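Local coordinates for ssDNA binding protein (Aeropyrum pernix, PDB 4PSN), which probably binds single-stranded DNA, as a multi-subunit assembly thought to entrap the strand in tunnels between its subunits, at residues L62-D75 / D86-V98. Numbering follows the deposited sequence.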
loop_
_atom_site.group_PDB
_atom_site.type_symbol
_atom_site.label_atom_id
_atom_site.label_comp_id
_atom_site.label_asym_id
_atom_site.label_seq_id
_atom_site.Cartn_x
_atom_site.Cartn_y
_atom_site.Cartn_z
ATOM N N LEU C 62 -13.997 -17.742 -15.775
ATOM C CA LEU C 62 -14.073 -16.364 -16.237
ATOM C C LEU C 62 -13.053 -16.195 -17.329
ATOM O O LEU C 62 -13.035 -15.186 -18.028
ATOM C CB LEU C 62 -13.790 -15.395 -15.087
ATOM C CG LEU C 62 -14.810 -15.373 -13.950
ATOM C CD1 LEU C 62 -14.352 -14.415 -12.854
ATOM C CD2 LEU C 62 -16.172 -14.936 -14.491
ATOM N N LYS C 63 -12.196 -17.200 -17.457
ATOM C CA LYS C 63 -11.128 -17.190 -18.446
ATOM C C LYS C 63 -10.299 -15.915 -18.365
ATOM O O LYS C 63 -10.066 -15.268 -19.385
ATOM C CB LYS C 63 -11.698 -17.351 -19.860
ATOM C CG LYS C 63 -12.636 -18.542 -20.006
ATOM C CD LYS C 63 -12.257 -19.439 -21.171
ATOM C CE LYS C 63 -12.560 -20.905 -20.837
ATOM N NZ LYS C 63 -12.301 -21.843 -21.975
ATOM N N ALA C 64 -9.847 -15.554 -17.164
ATOM C CA ALA C 64 -8.957 -14.390 -17.021
ATOM C C ALA C 64 -7.568 -14.713 -17.565
ATOM O O ALA C 64 -7.055 -15.801 -17.345
ATOM C CB ALA C 64 -8.852 -13.950 -15.568
ATOM N N ASP C 65 -6.966 -13.766 -18.275
ATOM C CA ASP C 65 -5.579 -13.888 -18.703
ATOM C C ASP C 65 -4.684 -13.550 -17.514
ATOM O O ASP C 65 -5.091 -12.792 -16.630
ATOM C CB ASP C 65 -5.307 -12.915 -19.851
ATOM C CG ASP C 65 -3.912 -13.067 -20.430
ATOM O OD1 ASP C 65 -3.676 -14.069 -21.143
ATOM O OD2 ASP C 65 -3.059 -12.182 -20.185
ATOM N N LYS C 66 -3.468 -14.089 -17.489
ATOM C CA LYS C 66 -2.575 -13.825 -16.369
ATOM C C LYS C 66 -2.233 -12.331 -16.230
ATOM O O LYS C 66 -1.839 -11.879 -15.155
ATOM C CB LYS C 66 -1.312 -14.694 -16.440
ATOM C CG LYS C 66 -0.383 -14.389 -17.601
ATOM C CD LYS C 66 0.389 -15.645 -18.039
ATOM C CE LYS C 66 1.101 -15.422 -19.382
ATOM N NZ LYS C 66 1.625 -16.680 -19.998
ATOM N N LEU C 67 -2.413 -11.571 -17.311
ATOM C CA LEU C 67 -2.079 -10.149 -17.319
ATOM C C LEU C 67 -3.302 -9.238 -17.159
ATOM O O LEU C 67 -3.200 -8.012 -17.238
ATOM C CB LEU C 67 -1.321 -9.794 -18.598
ATOM C CG LEU C 67 0.096 -10.364 -18.660
ATOM C CD1 LEU C 67 0.756 -10.024 -19.990
ATOM C CD2 LEU C 67 0.909 -9.829 -17.491
ATOM N N ASP C 68 -4.463 -9.834 -16.945
ATOM C CA ASP C 68 -5.637 -9.039 -16.636
ATOM C C ASP C 68 -5.560 -8.598 -15.167
ATOM O O ASP C 68 -4.631 -8.972 -14.448
ATOM C CB ASP C 68 -6.903 -9.851 -16.878
ATOM C CG ASP C 68 -7.182 -10.081 -18.347
ATOM O OD1 ASP C 68 -6.663 -9.335 -19.223
ATOM O OD2 ASP C 68 -7.961 -11.010 -18.614
ATOM N N VAL C 69 -6.518 -7.789 -14.731
ATOM C CA VAL C 69 -6.555 -7.333 -13.342
ATOM C C VAL C 69 -7.819 -7.889 -12.689
ATOM O O VAL C 69 -8.864 -7.959 -13.326
ATOM C CB VAL C 69 -6.547 -5.804 -13.269
ATOM C CG1 VAL C 69 -6.890 -5.310 -11.861
ATOM C CG2 VAL C 69 -5.191 -5.260 -13.721
ATOM N N VAL C 70 -7.716 -8.320 -11.437
ATOM C CA VAL C 70 -8.867 -8.817 -10.703
ATOM C C VAL C 70 -8.920 -8.166 -9.336
ATOM O O VAL C 70 -7.949 -7.575 -8.884
ATOM C CB VAL C 70 -8.786 -10.334 -10.484
ATOM C CG1 VAL C 70 -8.958 -11.082 -11.810
ATOM C CG2 VAL C 70 -7.459 -10.697 -9.809
ATOM N N ARG C 71 -10.056 -8.286 -8.674
ATOM C CA ARG C 71 -10.192 -7.828 -7.301
ATOM C C ARG C 71 -11.181 -8.788 -6.677
ATOM O O ARG C 71 -12.233 -9.054 -7.252
ATOM C CB ARG C 71 -10.730 -6.391 -7.244
ATOM C CG ARG C 71 -10.892 -5.841 -5.813
ATOM C CD ARG C 71 -10.889 -4.308 -5.795
ATOM N NE ARG C 71 -12.084 -3.763 -6.435
ATOM C CZ ARG C 71 -12.298 -2.464 -6.671
ATOM N NH1 ARG C 71 -13.420 -2.084 -7.262
ATOM N NH2 ARG C 71 -11.398 -1.551 -6.309
ATOM N N ILE C 72 -10.842 -9.315 -5.508
ATOM C CA ILE C 72 -11.605 -10.403 -4.914
ATOM C C ILE C 72 -11.880 -10.103 -3.466
ATOM O O ILE C 72 -11.052 -9.524 -2.776
ATOM C CB ILE C 72 -10.802 -11.744 -4.983
ATOM C CG1 ILE C 72 -10.446 -12.064 -6.434
ATOM C CG2 ILE C 72 -11.593 -12.888 -4.364
ATOM C CD1 ILE C 72 -9.512 -13.214 -6.595
ATOM N N GLN C 73 -13.060 -10.481 -3.008
ATOM C CA GLN C 73 -13.375 -10.337 -1.611
ATOM C C GLN C 73 -14.300 -11.467 -1.221
ATOM O O GLN C 73 -15.116 -11.930 -2.029
ATOM C CB GLN C 73 -13.989 -8.961 -1.312
ATOM C CG GLN C 73 -15.368 -8.727 -1.865
ATOM C CD GLN C 73 -16.018 -7.494 -1.248
ATOM O OE1 GLN C 73 -15.546 -6.371 -1.447
ATOM N NE2 GLN C 73 -17.093 -7.702 -0.467
ATOM N N ILE C 74 -14.140 -11.946 0.003
ATOM C CA ILE C 74 -15.018 -12.982 0.526
ATOM C C ILE C 74 -14.994 -12.894 2.041
ATOM O O ILE C 74 -13.947 -12.632 2.626
ATOM C CB ILE C 74 -14.553 -14.370 0.061
ATOM C CG1 ILE C 74 -15.514 -15.463 0.525
ATOM C CG2 ILE C 74 -13.116 -14.646 0.534
ATOM C CD1 ILE C 74 -15.105 -16.856 -0.022
ATOM N N ASP C 75 -16.147 -13.062 2.674
ATOM C CA ASP C 75 -16.213 -12.996 4.129
ATOM C C ASP C 75 -15.760 -14.324 4.727
ATOM O O ASP C 75 -15.830 -15.370 4.067
ATOM C CB ASP C 75 -17.640 -12.683 4.608
ATOM C CG ASP C 75 -18.114 -11.273 4.218
ATOM O OD1 ASP C 75 -17.307 -10.446 3.734
ATOM O OD2 ASP C 75 -19.316 -10.995 4.417
ATOM N N ASP C 86 -17.391 -17.909 3.703
ATOM C CA ASP C 86 -18.780 -17.885 3.273
ATOM C C ASP C 86 -18.846 -17.595 1.789
ATOM O O ASP C 86 -18.747 -16.448 1.368
ATOM C CB ASP C 86 -19.595 -16.843 4.036
ATOM C CG ASP C 86 -21.081 -16.908 3.690
ATOM O OD1 ASP C 86 -21.419 -17.469 2.626
ATOM O OD2 ASP C 86 -21.909 -16.399 4.477
ATOM N N PHE C 87 -19.032 -18.631 0.983
ATOM C CA PHE C 87 -18.940 -18.423 -0.452
ATOM C C PHE C 87 -20.110 -17.651 -1.050
ATOM O O PHE C 87 -20.014 -17.170 -2.174
ATOM C CB PHE C 87 -18.646 -19.723 -1.192
ATOM C CG PHE C 87 -17.231 -20.207 -1.009
ATOM C CD1 PHE C 87 -16.215 -19.729 -1.813
ATOM C CD2 PHE C 87 -16.918 -21.130 -0.024
ATOM C CE1 PHE C 87 -14.901 -20.173 -1.647
ATOM C CE2 PHE C 87 -15.615 -21.578 0.147
ATOM C CZ PHE C 87 -14.604 -21.098 -0.664
ATOM N N SER C 88 -21.190 -17.494 -0.291
ATOM C CA SER C 88 -22.292 -16.631 -0.717
ATOM C C SER C 88 -21.889 -15.150 -0.681
ATOM O O SER C 88 -22.619 -14.288 -1.169
ATOM C CB SER C 88 -23.549 -16.856 0.135
ATOM O OG SER C 88 -23.443 -16.218 1.400
ATOM N N THR C 89 -20.724 -14.851 -0.111
ATOM C CA THR C 89 -20.261 -13.465 -0.076
ATOM C C THR C 89 -19.104 -13.238 -1.028
ATOM O O THR C 89 -18.496 -12.169 -1.040
ATOM C CB THR C 89 -19.806 -13.056 1.325
ATOM O OG1 THR C 89 -18.633 -13.801 1.670
ATOM C CG2 THR C 89 -20.918 -13.330 2.347
ATOM N N LEU C 90 -18.787 -14.248 -1.821
ATOM C CA LEU C 90 -17.675 -14.129 -2.747
ATOM C C LEU C 90 -18.024 -13.116 -3.829
ATOM O O LEU C 90 -19.082 -13.193 -4.444
ATOM C CB LEU C 90 -17.344 -15.486 -3.377
ATOM C CG LEU C 90 -16.303 -15.413 -4.492
ATOM C CD1 LEU C 90 -14.964 -14.945 -3.946
ATOM C CD2 LEU C 90 -16.170 -16.769 -5.191
ATOM N N ARG C 91 -17.134 -12.161 -4.055
ATOM C CA ARG C 91 -17.338 -11.186 -5.111
ATOM C C ARG C 91 -16.056 -11.074 -5.898
ATOM O O ARG C 91 -14.983 -10.930 -5.324
ATOM C CB ARG C 91 -17.721 -9.826 -4.527
ATOM C CG ARG C 91 -17.831 -8.731 -5.570
ATOM C CD ARG C 91 -17.777 -7.340 -4.937
ATOM N NE ARG C 91 -18.927 -7.075 -4.077
ATOM C CZ ARG C 91 -19.059 -5.990 -3.318
ATOM N NH1 ARG C 91 -18.105 -5.064 -3.305
ATOM N NH2 ARG C 91 -20.144 -5.835 -2.568
ATOM N N VAL C 92 -16.159 -11.165 -7.218
ATOM C CA VAL C 92 -14.980 -11.065 -8.060
ATOM C C VAL C 92 -15.232 -10.005 -9.116
ATOM O O VAL C 92 -16.318 -9.932 -9.681
ATOM C CB VAL C 92 -14.628 -12.422 -8.714
ATOM C CG1 VAL C 92 -13.545 -12.240 -9.770
ATOM C CG2 VAL C 92 -14.170 -13.435 -7.660
ATOM N N GLU C 93 -14.245 -9.146 -9.334
ATOM C CA GLU C 93 -14.296 -8.184 -10.419
ATOM C C GLU C 93 -13.159 -8.500 -11.372
ATOM O O GLU C 93 -12.106 -8.974 -10.960
ATOM C CB GLU C 93 -14.174 -6.757 -9.888
ATOM C CG GLU C 93 -15.382 -6.305 -9.061
ATOM C CD GLU C 93 -15.047 -5.135 -8.147
ATOM O OE1 GLU C 93 -14.512 -5.379 -7.039
ATOM O OE2 GLU C 93 -15.302 -3.972 -8.543
ATOM N N LEU C 94 -13.380 -8.245 -12.652
ATOM C CA LEU C 94 -12.377 -8.515 -13.655
ATOM C C LEU C 94 -12.314 -7.361 -14.641
ATOM O O LEU C 94 -13.346 -6.802 -15.038
ATOM C CB LEU C 94 -12.697 -9.830 -14.382
ATOM C CG LEU C 94 -11.869 -10.189 -15.617
ATOM C CD1 LEU C 94 -10.437 -10.503 -15.234
ATOM C CD2 LEU C 94 -12.521 -11.372 -16.366
ATOM N N TRP C 95 -11.094 -7.021 -15.035
ATOM C CA TRP C 95 -10.854 -5.999 -16.028
ATOM C C TRP C 95 -9.930 -6.621 -17.068
ATOM O O TRP C 95 -8.867 -7.161 -16.730
ATOM C CB TRP C 95 -10.160 -4.785 -15.386
ATOM C CG TRP C 95 -10.955 -3.988 -14.371
ATOM C CD1 TRP C 95 -11.610 -2.809 -14.597
ATOM C CD2 TRP C 95 -11.113 -4.270 -12.965
ATOM N NE1 TRP C 95 -12.190 -2.355 -13.430
ATOM C CE2 TRP C 95 -11.892 -3.226 -12.414
ATOM C CE3 TRP C 95 -10.674 -5.300 -12.121
ATOM C CZ2 TRP C 95 -12.254 -3.187 -11.058
ATOM C CZ3 TRP C 95 -11.027 -5.260 -10.776
ATOM C CH2 TRP C 95 -11.814 -4.209 -10.258
ATOM N N ARG C 96 -10.321 -6.555 -18.334
ATOM C CA ARG C 96 -9.505 -7.176 -19.370
ATOM C C ARG C 96 -8.502 -6.216 -20.007
ATOM O O ARG C 96 -8.841 -5.097 -20.379
ATOM C CB ARG C 96 -10.394 -7.821 -20.432
ATOM C CG ARG C 96 -11.247 -8.939 -19.867
ATOM C CD ARG C 96 -11.727 -9.847 -20.959
ATOM N NE ARG C 96 -12.619 -10.883 -20.459
ATOM C CZ ARG C 96 -12.219 -12.066 -20.000
ATOM N NH1 ARG C 96 -10.928 -12.367 -19.951
ATOM N NH2 ARG C 96 -13.122 -12.944 -19.583
ATOM N N ARG C 97 -7.264 -6.676 -20.138
ATOM C CA ARG C 97 -6.182 -5.845 -20.659
ATOM C C ARG C 97 -6.418 -5.343 -22.092
ATOM O O ARG C 97 -6.793 -6.101 -22.975
ATOM C CB ARG C 97 -4.872 -6.624 -20.586
ATOM C CG ARG C 97 -3.633 -5.819 -20.922
ATOM C CD ARG C 97 -2.378 -6.681 -20.785
ATOM N NE ARG C 97 -1.360 -6.286 -21.753
ATOM C CZ ARG C 97 -1.178 -6.872 -22.934
ATOM N NH1 ARG C 97 -1.937 -7.904 -23.294
ATOM N NH2 ARG C 97 -0.229 -6.430 -23.754
ATOM N N VAL C 98 -6.192 -4.056 -22.321
ATOM C CA VAL C 98 -6.214 -3.529 -23.675
ATOM C C VAL C 98 -4.822 -3.703 -24.267
ATOM O O VAL C 98 -3.842 -3.248 -23.690
ATOM C CB VAL C 98 -6.616 -2.054 -23.706
ATOM C CG1 VAL C 98 -6.517 -1.515 -25.121
ATOM C CG2 VAL C 98 -8.025 -1.886 -23.167
HETATM O O HOH W 1 -14.575 -7.654 -5.713
HETATM O O HOH W 2 -17.588 -10.282 0.768
#
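Arg71 and Glu93 face each other in a hydrogen-bonded pair of an antiparallel beta hairpin, strands 69-78 and 83-97, and their side chains lie side by side. Arg71 grips the carboxylate side-on: NE meets OE1 of Glu93 from above the carboxylate plane, while NH1 reaches OE2 on its syn side at 3.0 Å. A bend at chi3 (68°) turns the guanidinium toward Glu93, and Trp95 CH2 covers one of its faces. Paired N-H and C=O groups of Val69 with Trp95, Arg71 with Glu93, and Gln73 with Arg91 satisfy one another. The Gln73 amide lies over one face of the Arg91 guanidinium, NE2 3.9 Å above its plane; Arg91 NH1 forms a salt bridge with OD1, and Gln73 NE2 a hydrogen bond with OD2, of Asp31 of a third subunit. Val70, Ile72, Val92 and Leu94 fill the other face, where Ile72 and Val92 meet Leu58 of helix 40-61. Trp95 NE1 donates to Leu67 O of the second subunit, and the sheet runs on across that interface. At the helix exit, Arg96 NH2 points at Leu62 O (2.7 Å) and NH1 at Lys63 O, both in the guanidinium plane. Asp68 divides its carboxylate: OD1 takes Arg97 N nearly straight (175°), and OD2 takes Asp65 N besides a long salt bridge to Arg96 NH1. At the corner of 87-89, Thr89 OG1 donates to Asp86 O at 2.7 Å and accepts from Asp75 N at 2.8 Å.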